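Local coordinates for CELL division inhibitor (Pyrococcus furiosus, PDB 1G3Q), which probably binds and hydrolyses ATP as a MinD-type cell division ATPase of the P-loop family, captured here with ADP and magnesium, at residues A[169-174]-A[195-200]; A[21-26]-A[228-233]; A[50-55]-A[74-79]; A[56-61]-A[83-88]; A[135-140]-A[161-166]. All blocks are in the same frame, centred on the assembly; numbering follows the deposited sequence.

Interaction 1: residues A[169-174]-A[195-200]. With ADP (adenosine-5'-diphosphate), chain C.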
# COMPACT_ATOMS: atom_id res chain seq x y z
N VAL A 169 -10.83 -1.42 -2.14
CA VAL A 169 -11.14 -1.10 -0.76
C VAL A 169 -11.82 0.26 -0.76
O VAL A 169 -11.33 1.21 -1.37
CB VAL A 169 -9.85 -0.99 0.10
CG1 VAL A 169 -10.19 -0.53 1.51
CG2 VAL A 169 -9.13 -2.34 0.14
N LEU A 170 -12.97 0.35 -0.10
CA LEU A 170 -13.69 1.61 -0.01
C LEU A 170 -13.28 2.22 1.31
O LEU A 170 -13.83 1.88 2.36
CB LEU A 170 -15.21 1.36 -0.04
CG LEU A 170 -16.10 2.61 -0.03
CD1 LEU A 170 -15.83 3.44 -1.29
CD2 LEU A 170 -17.56 2.18 0.02
N ASN A 171 -12.31 3.12 1.27
CA ASN A 171 -11.80 3.75 2.48
C ASN A 171 -12.46 5.07 2.83
O ASN A 171 -13.03 5.75 1.97
CB ASN A 171 -10.28 3.92 2.35
CG ASN A 171 -9.65 4.42 3.63
OD1 ASN A 171 -10.01 3.99 4.73
ND2 ASN A 171 -8.69 5.33 3.50
N ARG A 172 -12.38 5.42 4.11
CA ARG A 172 -12.94 6.66 4.63
C ARG A 172 -14.45 6.76 4.44
O ARG A 172 -14.99 7.84 4.18
CB ARG A 172 -12.23 7.85 3.97
CG ARG A 172 -10.73 7.63 3.86
CD ARG A 172 -9.95 8.92 3.74
NE ARG A 172 -10.07 9.74 4.95
CZ ARG A 172 -9.35 10.83 5.17
NH1 ARG A 172 -8.47 11.24 4.27
NH2 ARG A 172 -9.53 11.53 6.29
N TYR A 173 -15.13 5.63 4.57
CA TYR A 173 -16.58 5.62 4.41
C TYR A 173 -17.26 6.14 5.67
O TYR A 173 -16.94 5.71 6.78
CB TYR A 173 -17.08 4.20 4.11
CG TYR A 173 -18.57 4.14 3.89
CD1 TYR A 173 -19.16 4.74 2.77
CD2 TYR A 173 -19.41 3.52 4.82
CE1 TYR A 173 -20.54 4.72 2.59
CE2 TYR A 173 -20.79 3.50 4.64
CZ TYR A 173 -21.35 4.10 3.52
OH TYR A 173 -22.71 4.08 3.34
N GLY A 174 -18.19 7.06 5.50
CA GLY A 174 -18.90 7.62 6.64
C GLY A 174 -18.38 9.01 6.97
O GLY A 174 -18.85 9.65 7.91
N ALA A 195 -13.29 -4.77 1.00
CA ALA A 195 -13.44 -4.26 2.35
C ALA A 195 -13.84 -2.80 2.39
O ALA A 195 -13.48 -2.01 1.52
CB ALA A 195 -12.14 -4.45 3.14
N VAL A 196 -14.61 -2.46 3.42
CA VAL A 196 -15.04 -1.09 3.64
C VAL A 196 -14.31 -0.66 4.90
O VAL A 196 -14.51 -1.24 5.97
CB VAL A 196 -16.57 -0.99 3.88
CG1 VAL A 196 -16.96 0.45 4.14
CG2 VAL A 196 -17.33 -1.53 2.68
N ILE A 197 -13.44 0.34 4.77
CA ILE A 197 -12.71 0.86 5.92
C ILE A 197 -13.41 2.16 6.28
O ILE A 197 -13.41 3.12 5.51
CB ILE A 197 -11.23 1.16 5.57
CG1 ILE A 197 -10.56 -0.07 4.94
CG2 ILE A 197 -10.48 1.58 6.84
CD1 ILE A 197 -10.50 -1.29 5.86
N PRO A 198 -14.04 2.20 7.46
CA PRO A 198 -14.75 3.41 7.86
C PRO A 198 -13.84 4.58 8.21
O PRO A 198 -12.66 4.39 8.52
CB PRO A 198 -15.56 2.94 9.07
CG PRO A 198 -14.62 1.95 9.71
CD PRO A 198 -14.12 1.16 8.51
N GLU A 199 -14.39 5.78 8.13
CA GLU A 199 -13.66 6.98 8.51
C GLU A 199 -13.56 6.75 10.01
O GLU A 199 -14.58 6.55 10.68
CB GLU A 199 -14.50 8.23 8.22
CG GLU A 199 -13.83 9.57 8.55
CD GLU A 199 -12.54 9.79 7.79
OE1 GLU A 199 -12.38 9.20 6.70
OE2 GLU A 199 -11.68 10.56 8.26
N ASP A 200 -12.34 6.75 10.54
CA ASP A 200 -12.17 6.48 11.96
C ASP A 200 -10.97 7.23 12.54
O ASP A 200 -9.84 7.00 12.13
CB ASP A 200 -11.98 4.97 12.16
CG ASP A 200 -11.98 4.55 13.62
OD1 ASP A 200 -11.90 5.42 14.51
OD2 ASP A 200 -12.07 3.33 13.87
PB ADP C . -2.27 8.36 0.62
O1B ADP C . -1.81 9.64 0.11
O2B ADP C . -3.28 7.79 -0.29
O3B ADP C . -1.10 7.23 0.94
PA ADP C . -2.68 8.24 3.42
O1A ADP C . -1.50 8.85 3.92
O2A ADP C . -2.72 6.82 3.59
O3A ADP C . -2.98 8.60 1.97
O5' ADP C . -3.82 8.84 4.19
C5' ADP C . -4.10 10.29 4.26
C4' ADP C . -4.49 10.72 5.62
O4' ADP C . -5.84 10.30 5.96
C3' ADP C . -3.64 10.17 6.73
O3' ADP C . -3.29 11.19 7.65
C2' ADP C . -4.46 9.12 7.42
O2' ADP C . -4.23 8.96 8.81
C1' ADP C . -5.86 9.51 7.18
N9 ADP C . -6.78 8.38 6.90
C8 ADP C . -6.76 7.37 5.92
N7 ADP C . -7.74 6.52 5.97
C5 ADP C . -8.49 6.97 7.03
C6 ADP C . -9.69 6.49 7.63
N6 ADP C . -10.30 5.41 7.13
N1 ADP C . -10.21 7.18 8.73
C2 ADP C . -9.57 8.28 9.22
N3 ADP C . -8.42 8.80 8.72
C4 ADP C . -7.93 8.10 7.62
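ADP N6 is gripped from both segments: it donates to Asn171 OD1 at 2.8 Å and to Pro198 O at 2.9 Å. Asn171 CG stands anti to the backbone N (chi1 -173°), and a further turn at chi2 sets the amide against the base. Its ND2 then donates to ADP N7 at 2.9 Å and also bonds Thr14 O, so both ends of the amide are fixed. Asp200 N supplies a bond to ADP N1 at 2.8 Å, and together these contacts match the donor and acceptor pattern of adenine. Arg172 and Glu199 lie side by side and point the same way, with guanidinium and carboxylate planes 21° apart. Arg172 NE meets Glu199 OE1 at 2.9 Å and NH2 meets OE2 at 3.1 Å, each on a syn lone pair, forming a two-nitrogen, side-on salt bridge. ADP C4 sits over one guanidinium face, offset toward the rim. An alanine at Arg172 would probably leave the Glu199 carboxylate without this charged mate and open a gap beside the purine. Behind the pocket, Leu170 N bonds Ala195 O, Ile197 N bonds Leu170 O, and Val169 CG1 presses tightly on Ile197 CG1 at 3.5 Å. The two strands run parallel, 12° apart, as the last two of the sheet, in a beta-alpha-beta unit whose helix 182-189 packs on Leu170 and Val196, while helix 221-235 packs on Ala195 and Ile197 from the other face.

Interaction 2: residues A[21-26]-A[228-233]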
# COMPACT_ATOMS: atom_id res chain seq x y z
N ALA A 21 0.33 -0.03 5.36
CA ALA A 21 0.80 -0.23 6.73
C ALA A 21 -0.10 -1.14 7.57
O ALA A 21 0.39 -2.09 8.20
CB ALA A 21 0.96 1.12 7.43
N ASN A 22 -1.40 -0.87 7.60
CA ASN A 22 -2.31 -1.70 8.39
C ASN A 22 -2.43 -3.13 7.87
O ASN A 22 -2.45 -4.08 8.65
CB ASN A 22 -3.70 -1.06 8.47
CG ASN A 22 -3.75 0.09 9.46
OD1 ASN A 22 -3.46 1.24 9.12
ND2 ASN A 22 -4.09 -0.21 10.71
N LEU A 23 -2.50 -3.29 6.55
CA LEU A 23 -2.60 -4.63 5.97
C LEU A 23 -1.33 -5.41 6.28
O LEU A 23 -1.38 -6.61 6.58
CB LEU A 23 -2.82 -4.54 4.45
CG LEU A 23 -2.98 -5.86 3.69
CD1 LEU A 23 -4.12 -6.68 4.31
CD2 LEU A 23 -3.26 -5.57 2.22
N SER A 24 -0.18 -4.75 6.20
CA SER A 24 1.10 -5.40 6.50
C SER A 24 1.10 -5.98 7.91
O SER A 24 1.46 -7.14 8.11
CB SER A 24 2.26 -4.41 6.38
OG SER A 24 2.49 -4.03 5.03
N VAL A 25 0.72 -5.15 8.88
CA VAL A 25 0.70 -5.58 10.27
C VAL A 25 -0.35 -6.67 10.51
O VAL A 25 -0.09 -7.63 11.24
CB VAL A 25 0.43 -4.38 11.22
CG1 VAL A 25 0.41 -4.85 12.67
CG2 VAL A 25 1.52 -3.32 11.03
N ALA A 26 -1.52 -6.52 9.89
CA ALA A 26 -2.58 -7.52 10.04
C ALA A 26 -2.10 -8.87 9.52
O ALA A 26 -2.25 -9.90 10.19
CB ALA A 26 -3.83 -7.08 9.29
N LYS A 228 -10.24 -7.96 8.82
CA LYS A 228 -11.10 -8.67 7.87
C LYS A 228 -10.51 -8.58 6.46
O LYS A 228 -10.55 -9.55 5.71
CB LYS A 228 -12.52 -8.09 7.88
CG LYS A 228 -13.28 -8.38 9.16
CD LYS A 228 -14.74 -7.96 9.06
CE LYS A 228 -15.50 -8.27 10.35
NZ LYS A 228 -16.96 -7.96 10.24
N LEU A 229 -9.97 -7.42 6.11
CA LEU A 229 -9.35 -7.25 4.80
C LEU A 229 -8.20 -8.24 4.64
O LEU A 229 -8.06 -8.87 3.59
CB LEU A 229 -8.82 -5.82 4.62
CG LEU A 229 -8.05 -5.63 3.30
CD1 LEU A 229 -9.01 -5.81 2.12
CD2 LEU A 229 -7.41 -4.25 3.25
N ALA A 230 -7.38 -8.36 5.68
CA ALA A 230 -6.25 -9.28 5.65
C ALA A 230 -6.74 -10.70 5.41
O ALA A 230 -6.13 -11.47 4.66
CB ALA A 230 -5.48 -9.21 6.96
N GLU A 231 -7.85 -11.05 6.05
CA GLU A 231 -8.44 -12.38 5.89
C GLU A 231 -8.83 -12.57 4.43
O GLU A 231 -8.51 -13.60 3.82
CB GLU A 231 -9.67 -12.51 6.78
CG GLU A 231 -10.16 -13.94 6.96
CD GLU A 231 -11.49 -14.02 7.68
OE1 GLU A 231 -11.70 -13.23 8.63
OE2 GLU A 231 -12.33 -14.87 7.30
N GLU A 232 -9.51 -11.58 3.86
CA GLU A 232 -9.94 -11.64 2.46
C GLU A 232 -8.77 -11.77 1.49
O GLU A 232 -8.81 -12.57 0.55
CB GLU A 232 -10.76 -10.41 2.10
CG GLU A 232 -12.15 -10.36 2.71
CD GLU A 232 -12.98 -11.58 2.36
OE1 GLU A 232 -12.97 -11.99 1.17
OE2 GLU A 232 -13.66 -12.13 3.26
N ILE A 233 -7.73 -10.97 1.71
CA ILE A 233 -6.55 -11.00 0.85
C ILE A 233 -5.97 -12.41 0.79
O ILE A 233 -5.59 -12.89 -0.28
CB ILE A 233 -5.45 -10.02 1.36
CG1 ILE A 233 -5.94 -8.58 1.22
CG2 ILE A 233 -4.16 -10.23 0.59
CD1 ILE A 233 -6.27 -8.17 -0.20
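Leu23 and Ala230 meet at the middle of this helix pair, with Leu23 CD1 3.6 Å from Ala230 CA. The same methyl lies 3.9 Å from Ala230 CB, so it rests against the backbone as well as the short side chain. Leu229 CG, at 4.2 Å from Leu23 CD1, and Ile233 CG1, at 4.1 Å from it, complete the set of neighbours that the second helix gives this one branch. Chi1 puts Leu23 CG anti to the backbone N (-178°), and chi2 (55°) then places CD1, the methyl that meets helix 221-235. One turn on, Ala26 CB faces Ala230 CB at 3.6 Å. Alanines at these positions leave room for the segment axes to pass 9.1 Å apart at a crossing angle of -71°. Further out, Leu116 of strand 114-118 packs on Leu23 and Phe114 on Ile233, so both helices pack on that strand of the sheet. Ile233 O also accepts a hydrogen bond from Arg3 NH1, which ties this turn of helix 221-235 to the first strand. Leu229 packs on Ala195 of the edge strand 193-198. Helix 16-29 is the one that follows the ADP-binding loop, so the contact sets the C-terminal helix across it. No hydrogen bond or charge pair links the segments: shape fit and the burial of aliphatic groups account for the contact, and all five touching residues are buried.

Interaction 3: residues A[50-55]-A[74-79]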
# COMPACT_ATOMS: atom_id res chain seq x y z
N LEU A 50 5.30 3.15 9.98
CA LEU A 50 5.57 1.85 10.58
C LEU A 50 6.55 1.97 11.76
O LEU A 50 6.99 0.96 12.31
CB LEU A 50 6.11 0.87 9.53
CG LEU A 50 5.05 0.35 8.55
CD1 LEU A 50 5.71 -0.48 7.46
CD2 LEU A 50 4.03 -0.48 9.31
N GLY A 51 6.89 3.20 12.13
CA GLY A 51 7.78 3.40 13.26
C GLY A 51 9.28 3.24 13.03
O GLY A 51 10.04 3.18 13.99
N VAL A 52 9.70 3.16 11.78
CA VAL A 52 11.12 3.04 11.46
C VAL A 52 11.51 4.43 10.94
O VAL A 52 11.36 4.73 9.76
CB VAL A 52 11.35 1.99 10.37
CG1 VAL A 52 12.84 1.88 10.04
CG2 VAL A 52 10.82 0.64 10.84
N ASP A 53 12.01 5.26 11.84
CA ASP A 53 12.32 6.64 11.47
C ASP A 53 13.75 7.00 11.13
O ASP A 53 14.00 8.09 10.64
CB ASP A 53 11.85 7.57 12.59
CG ASP A 53 10.58 7.08 13.26
OD1 ASP A 53 9.61 6.73 12.55
OD2 ASP A 53 10.54 7.04 14.51
N ASP A 54 14.70 6.09 11.35
CA ASP A 54 16.09 6.43 11.13
C ASP A 54 16.92 5.66 10.10
O ASP A 54 18.15 5.71 10.14
CB ASP A 54 16.79 6.36 12.49
CG ASP A 54 17.94 7.31 12.61
OD1 ASP A 54 17.79 8.47 12.17
OD2 ASP A 54 18.99 6.90 13.15
N PRO A 55 16.28 4.97 9.14
CA PRO A 55 17.08 4.22 8.16
C PRO A 55 18.10 5.02 7.36
O PRO A 55 17.77 6.03 6.75
CB PRO A 55 16.01 3.59 7.27
CG PRO A 55 14.96 4.66 7.24
CD PRO A 55 14.88 5.07 8.70
N TYR A 74 14.70 -3.37 6.47
CA TYR A 74 14.74 -3.18 7.91
C TYR A 74 13.65 -3.92 8.66
O TYR A 74 12.60 -4.23 8.11
CB TYR A 74 14.61 -1.70 8.26
CG TYR A 74 15.80 -0.86 7.86
CD1 TYR A 74 16.04 -0.53 6.53
CD2 TYR A 74 16.71 -0.42 8.83
CE1 TYR A 74 17.14 0.23 6.17
CE2 TYR A 74 17.81 0.34 8.48
CZ TYR A 74 18.03 0.66 7.15
OH TYR A 74 19.12 1.41 6.80
N MET A 75 13.91 -4.18 9.94
CA MET A 75 12.94 -4.83 10.81
C MET A 75 12.00 -3.71 11.23
O MET A 75 12.30 -2.53 11.04
CB MET A 75 13.62 -5.35 12.08
CG MET A 75 14.07 -4.20 13.01
SD MET A 75 14.75 -4.67 14.65
CE MET A 75 13.25 -4.70 15.67
N THR A 76 10.85 -4.09 11.79
CA THR A 76 9.91 -3.12 12.33
C THR A 76 9.58 -3.72 13.69
O THR A 76 9.98 -4.85 13.98
CB THR A 76 8.61 -3.01 11.51
OG1 THR A 76 7.83 -4.20 11.69
CG2 THR A 76 8.92 -2.81 10.03
N GLN A 77 8.85 -2.99 14.52
CA GLN A 77 8.50 -3.50 15.84
C GLN A 77 7.37 -4.53 15.75
O GLN A 77 6.92 -5.05 16.76
CB GLN A 77 8.05 -2.34 16.73
CG GLN A 77 6.71 -1.75 16.33
CD GLN A 77 6.49 -0.37 16.90
OE1 GLN A 77 7.05 0.62 16.41
NE2 GLN A 77 5.68 -0.28 17.95
N PHE A 78 6.92 -4.82 14.53
CA PHE A 78 5.83 -5.76 14.33
C PHE A 78 6.29 -7.13 13.85
O PHE A 78 7.17 -7.24 12.98
CB PHE A 78 4.83 -5.15 13.34
CG PHE A 78 4.42 -3.75 13.69
CD1 PHE A 78 3.58 -3.51 14.77
CD2 PHE A 78 4.95 -2.67 13.01
CE1 PHE A 78 3.27 -2.22 15.16
CE2 PHE A 78 4.65 -1.36 13.39
CZ PHE A 78 3.81 -1.14 14.47
N ASP A 79 5.71 -8.16 14.45
CA ASP A 79 6.04 -9.54 14.11
C ASP A 79 5.86 -9.84 12.64
O ASP A 79 4.78 -9.60 12.08
CB ASP A 79 5.17 -10.53 14.90
CG ASP A 79 5.54 -10.59 16.36
OD1 ASP A 79 6.58 -10.01 16.74
OD2 ASP A 79 4.80 -11.24 17.12
O HOH W 1 8.85 -0.21 13.92
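Pro55 and Tyr74 join the loop after helix 46-49 to the short, weakly bonded strand 74-75 at one edge of the sheet in this chain. Pro55 CB lies over one face of the Tyr74 ring, 3.8 Å from its centroid and 21° off the normal, a CH-pi contact. Beyond the ring, Tyr74 OH is hydrogen-bonded to Val57 N. An alanine in place of Tyr74 would remove ring and hydroxyl, and would probably leave Val57 N without this acceptor and Pro55 CB without its aromatic cover. Earlier in the loop, Val52 CG2 approaches Met75 O at 3.5 Å, and the Val52 and Thr76 side chains cross at about a right angle. The loop leaves its helix through a Schellman motif with Gly51, at positive phi, as the C-prime residue; a CB there would collide with Gln77 OE1. Just before it, Leu50 O sits at the edge of the Phe78 ring, 3.5 Å from CE2, while Leu50 CD2 packs on that same carbon. A water bridges the two segments: it donates to Leu50 O at 2.7 Å, accepts from Gln77 N at 2.8 Å and donates to Gln77 OE1 as well. Thr76 OG1, placed between the backbone N and the carbonyl carbon (chi1 71°), accepts from Phe78 N at 3.0 Å in an ST turn and is also hydrogen-bonded to Val81 O. Gln77 CG lies over the centre of the Phe78 ring.

Interaction 4: residues A[56-61]-A[83-88]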
# COMPACT_ATOMS: atom_id res chain seq x y z
N ASP A 56 19.35 4.56 7.37
CA ASP A 56 20.41 5.24 6.62
C ASP A 56 20.41 4.84 5.15
O ASP A 56 20.88 5.59 4.29
CB ASP A 56 21.79 4.91 7.19
CG ASP A 56 21.99 5.46 8.58
OD1 ASP A 56 21.18 6.30 9.03
OD2 ASP A 56 22.99 5.07 9.22
N VAL A 57 19.89 3.65 4.86
CA VAL A 57 19.85 3.14 3.49
C VAL A 57 18.40 2.94 3.08
O VAL A 57 17.63 2.32 3.79
CB VAL A 57 20.60 1.80 3.37
CG1 VAL A 57 20.68 1.38 1.91
CG2 VAL A 57 21.99 1.92 3.98
N THR A 58 18.04 3.47 1.91
CA THR A 58 16.67 3.38 1.43
C THR A 58 16.56 2.85 0.01
O THR A 58 17.55 2.62 -0.67
CB THR A 58 16.00 4.77 1.44
OG1 THR A 58 16.74 5.65 0.58
CG2 THR A 58 15.98 5.36 2.85
N LEU A 59 15.32 2.67 -0.42
CA LEU A 59 15.04 2.21 -1.77
C LEU A 59 15.65 3.21 -2.76
O LEU A 59 16.10 2.83 -3.84
CB LEU A 59 13.52 2.11 -1.98
CG LEU A 59 12.99 1.76 -3.38
CD1 LEU A 59 13.62 0.47 -3.88
CD2 LEU A 59 11.48 1.64 -3.32
N HIS A 60 15.66 4.48 -2.38
CA HIS A 60 16.22 5.52 -3.25
C HIS A 60 17.70 5.27 -3.52
O HIS A 60 18.18 5.51 -4.64
CB HIS A 60 16.01 6.90 -2.62
CG HIS A 60 14.58 7.33 -2.56
ND1 HIS A 60 13.66 6.73 -1.73
CD2 HIS A 60 13.91 8.29 -3.24
CE1 HIS A 60 12.48 7.31 -1.90
NE2 HIS A 60 12.60 8.25 -2.81
N ASP A 61 18.42 4.80 -2.51
CA ASP A 61 19.84 4.50 -2.66
C ASP A 61 19.99 3.35 -3.64
O ASP A 61 20.88 3.36 -4.50
CB ASP A 61 20.44 4.11 -1.31
CG ASP A 61 20.56 5.28 -0.35
OD1 ASP A 61 21.29 6.23 -0.68
OD2 ASP A 61 19.92 5.24 0.72
N VAL A 83 10.40 -3.61 6.36
CA VAL A 83 10.15 -2.47 5.50
C VAL A 83 11.34 -2.11 4.62
O VAL A 83 12.50 -2.29 5.01
CB VAL A 83 9.72 -1.24 6.35
CG1 VAL A 83 10.83 -0.87 7.32
CG2 VAL A 83 9.37 -0.04 5.45
N LEU A 84 11.02 -1.66 3.41
CA LEU A 84 11.99 -1.20 2.42
C LEU A 84 11.57 0.27 2.35
O LEU A 84 10.69 0.64 1.58
CB LEU A 84 11.76 -1.90 1.08
CG LEU A 84 12.58 -1.44 -0.14
CD1 LEU A 84 14.03 -1.28 0.26
CD2 LEU A 84 12.44 -2.45 -1.28
N PRO A 85 12.18 1.11 3.19
CA PRO A 85 11.90 2.55 3.29
C PRO A 85 12.36 3.45 2.16
O PRO A 85 13.27 3.11 1.42
CB PRO A 85 12.56 2.92 4.61
CG PRO A 85 13.83 2.10 4.55
CD PRO A 85 13.34 0.75 4.04
N GLY A 86 11.73 4.60 2.06
CA GLY A 86 12.10 5.57 1.05
C GLY A 86 12.74 6.76 1.74
O GLY A 86 12.45 7.04 2.90
N ALA A 87 13.63 7.46 1.04
CA ALA A 87 14.29 8.63 1.61
C ALA A 87 13.33 9.80 1.43
O ALA A 87 12.47 9.77 0.55
CB ALA A 87 15.61 8.90 0.89
N VAL A 88 13.48 10.83 2.26
CA VAL A 88 12.61 12.00 2.14
C VAL A 88 13.29 13.19 1.46
O VAL A 88 12.61 14.03 0.87
CB VAL A 88 12.11 12.48 3.53
CG1 VAL A 88 11.28 11.38 4.20
CG2 VAL A 88 13.29 12.86 4.41
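His60 and Ala87 meet at the start of helix 59-63, where Thr58 and Asp61 form a capping box. From the helix, His60 CB lies 4.1 Å from Ala87 CB. Chi1 (-68°) puts CG anti to the carbonyl carbon, with the ring lying beside the loop after strand 81-84. There Ala87 CB sits over a ring face, 4.2 Å from the centroid and 27° off the normal, in a CH-pi contact. Along the ring, ND1 and CE1 run past Gly86 CA, which lies at the edge near the ring plane; a CB on Gly86 would collide with CE1. At the tip, NE2 is hydrogen-bonded to Leu41 O, which helps hold the ring's rotation from outside the two segments. Ala87 O lies over a face of the ring and is buried with no hydrogen-bonding partner in the model. In the capping box, Thr58 N donates to Asp61 OD2 at 2.8 Å on its anti lone pair, whereas the return bond from His60 N to Thr58 OG1 is weak. Leu59 N, at the first turn of the helix, donates instead across the contact to Pro85 O at 2.8 Å, almost straight at 174°. Its side chain then crosses that of Leu84 at about a right angle, both packing on Val37 of strand 34-38. Thr58 CB also lies 3.2 Å from Pro85 O, a close carbon-oxygen approach.

Interaction 5: residues A[135-140]-A[161-166]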
# COMPACT_ATOMS: atom_id res chain seq x y z
N GLU A 135 2.37 -7.89 -9.09
CA GLU A 135 1.74 -8.93 -9.90
C GLU A 135 0.23 -8.83 -9.71
O GLU A 135 -0.55 -9.23 -10.57
CB GLU A 135 2.18 -10.32 -9.44
CG GLU A 135 3.67 -10.51 -9.30
CD GLU A 135 4.01 -11.78 -8.54
OE1 GLU A 135 3.51 -11.95 -7.40
OE2 GLU A 135 4.78 -12.60 -9.08
N GLU A 136 -0.16 -8.30 -8.55
CA GLU A 136 -1.56 -8.13 -8.19
C GLU A 136 -1.77 -6.68 -7.80
O GLU A 136 -0.82 -5.98 -7.43
CB GLU A 136 -1.90 -9.00 -6.98
CG GLU A 136 -1.65 -10.49 -7.17
CD GLU A 136 -1.73 -11.25 -5.86
OE1 GLU A 136 -2.66 -10.98 -5.07
OE2 GLU A 136 -0.87 -12.12 -5.62
N ALA A 137 -3.02 -6.22 -7.88
CA ALA A 137 -3.33 -4.85 -7.53
C ALA A 137 -4.55 -4.74 -6.62
O ALA A 137 -5.58 -5.38 -6.86
CB ALA A 137 -3.55 -4.02 -8.80
N LEU A 138 -4.41 -3.94 -5.57
CA LEU A 138 -5.51 -3.71 -4.64
C LEU A 138 -5.86 -2.24 -4.81
O LEU A 138 -5.09 -1.36 -4.42
CB LEU A 138 -5.08 -3.98 -3.20
CG LEU A 138 -6.14 -3.72 -2.13
CD1 LEU A 138 -7.34 -4.64 -2.36
CD2 LEU A 138 -5.56 -3.95 -0.74
N LEU A 139 -7.01 -1.97 -5.40
CA LEU A 139 -7.44 -0.60 -5.64
C LEU A 139 -7.93 0.05 -4.35
O LEU A 139 -8.71 -0.54 -3.61
CB LEU A 139 -8.55 -0.56 -6.69
CG LEU A 139 -8.36 -1.41 -7.96
CD1 LEU A 139 -9.51 -1.13 -8.92
CD2 LEU A 139 -7.03 -1.08 -8.62
N VAL A 140 -7.46 1.27 -4.10
CA VAL A 140 -7.88 2.01 -2.92
C VAL A 140 -8.59 3.27 -3.40
O VAL A 140 -8.06 4.02 -4.21
CB VAL A 140 -6.67 2.43 -2.05
CG1 VAL A 140 -7.14 3.25 -0.87
CG2 VAL A 140 -5.93 1.19 -1.57
N ALA A 161 -1.99 -4.29 -18.36
CA ALA A 161 -0.55 -4.46 -18.20
C ALA A 161 -0.20 -5.87 -17.74
O ALA A 161 0.97 -6.25 -17.70
CB ALA A 161 -0.01 -3.43 -17.21
N GLY A 162 -1.22 -6.65 -17.38
CA GLY A 162 -0.98 -8.01 -16.95
C GLY A 162 -1.20 -8.32 -15.48
O GLY A 162 -1.11 -9.48 -15.07
N LEU A 163 -1.48 -7.30 -14.67
CA LEU A 163 -1.69 -7.52 -13.24
C LEU A 163 -3.07 -8.07 -12.90
O LEU A 163 -4.08 -7.69 -13.52
CB LEU A 163 -1.49 -6.22 -12.45
CG LEU A 163 -0.09 -5.62 -12.34
CD1 LEU A 163 0.31 -4.96 -13.66
CD2 LEU A 163 -0.08 -4.58 -11.21
N ALA A 164 -3.12 -8.96 -11.92
CA ALA A 164 -4.37 -9.54 -11.45
C ALA A 164 -5.00 -8.53 -10.50
O ALA A 164 -4.40 -8.18 -9.47
CB ALA A 164 -4.10 -10.85 -10.73
N ILE A 165 -6.19 -8.06 -10.83
CA ILE A 165 -6.88 -7.09 -9.99
C ILE A 165 -7.69 -7.82 -8.93
O ILE A 165 -8.75 -8.39 -9.22
CB ILE A 165 -7.81 -6.19 -10.82
CG1 ILE A 165 -7.10 -5.71 -12.09
CG2 ILE A 165 -8.26 -5.00 -9.98
CD1 ILE A 165 -5.79 -4.97 -11.84
N LEU A 166 -7.20 -7.79 -7.70
CA LEU A 166 -7.85 -8.45 -6.58
C LEU A 166 -9.22 -7.88 -6.26
O LEU A 166 -10.14 -8.61 -5.90
CB LEU A 166 -6.97 -8.35 -5.33
CG LEU A 166 -5.57 -8.96 -5.41
CD1 LEU A 166 -4.81 -8.67 -4.13
CD2 LEU A 166 -5.68 -10.46 -5.63
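Glu136 and Leu166 slant across each other on one side of the strand pair, with Glu136 OE1 lying 3.1 Å from Leu166 CD2. With Glu136 CG anti to the carbonyl carbon (chi1 -58°), the extended chain runs past Leu166, and its carboxylate, laid against the leucine methyls, gains its charge partner from outside: OE1 forms a salt bridge with Arg3 NH2. On the opposite face, Ala137 CB meets Ile165 CD1 at 3.9 Å and Leu163 CD2 at 4.3 Å. Leu139 lies at a slant to Ile165, its CG 4.1 Å from Ile165 CG2. Leu158 of helix 145-160 packs on both Ala137 and Ile165, so this apolar face is the one turned to the helix. Between the faces, three backbone bonds set the register: Ala164 N to Glu135 O at 2.9 Å, Ala137 N to Ala164 O at 2.9 Å, and Leu166 N to Ala137 O at 3.0 Å. Their pattern is that of parallel strands, here 36° apart. With helix 145-160 between them, the two strands make a beta-alpha-beta crossover, the unit of the layered P-loop NTPase fold.

How the interactions relate
Interactions 1 and 5 share strand 164-173: interaction 5 pairs it near its start with strand 136-141, interaction 1 near its end with strand 193-198, where the strand ends meet ADP. Both are partly buried and use parallel backbone bonds, but interaction 1 adds a salt bridge and base-reading groups. Interaction 2, by contrast, is fully buried and wholly apolar; it touches interactions 1, 3 and 5 through Leu229, Val25 and Ile233 among others. Interactions 3 and 4 lie together toward the other edge of the sheet and are linked by Tyr74, bonded to Val57 and Val83. Interaction 3, partly buried, uses water and a ring face; interaction 4, buried, has one backbone bond across it and packing round a capped helix start.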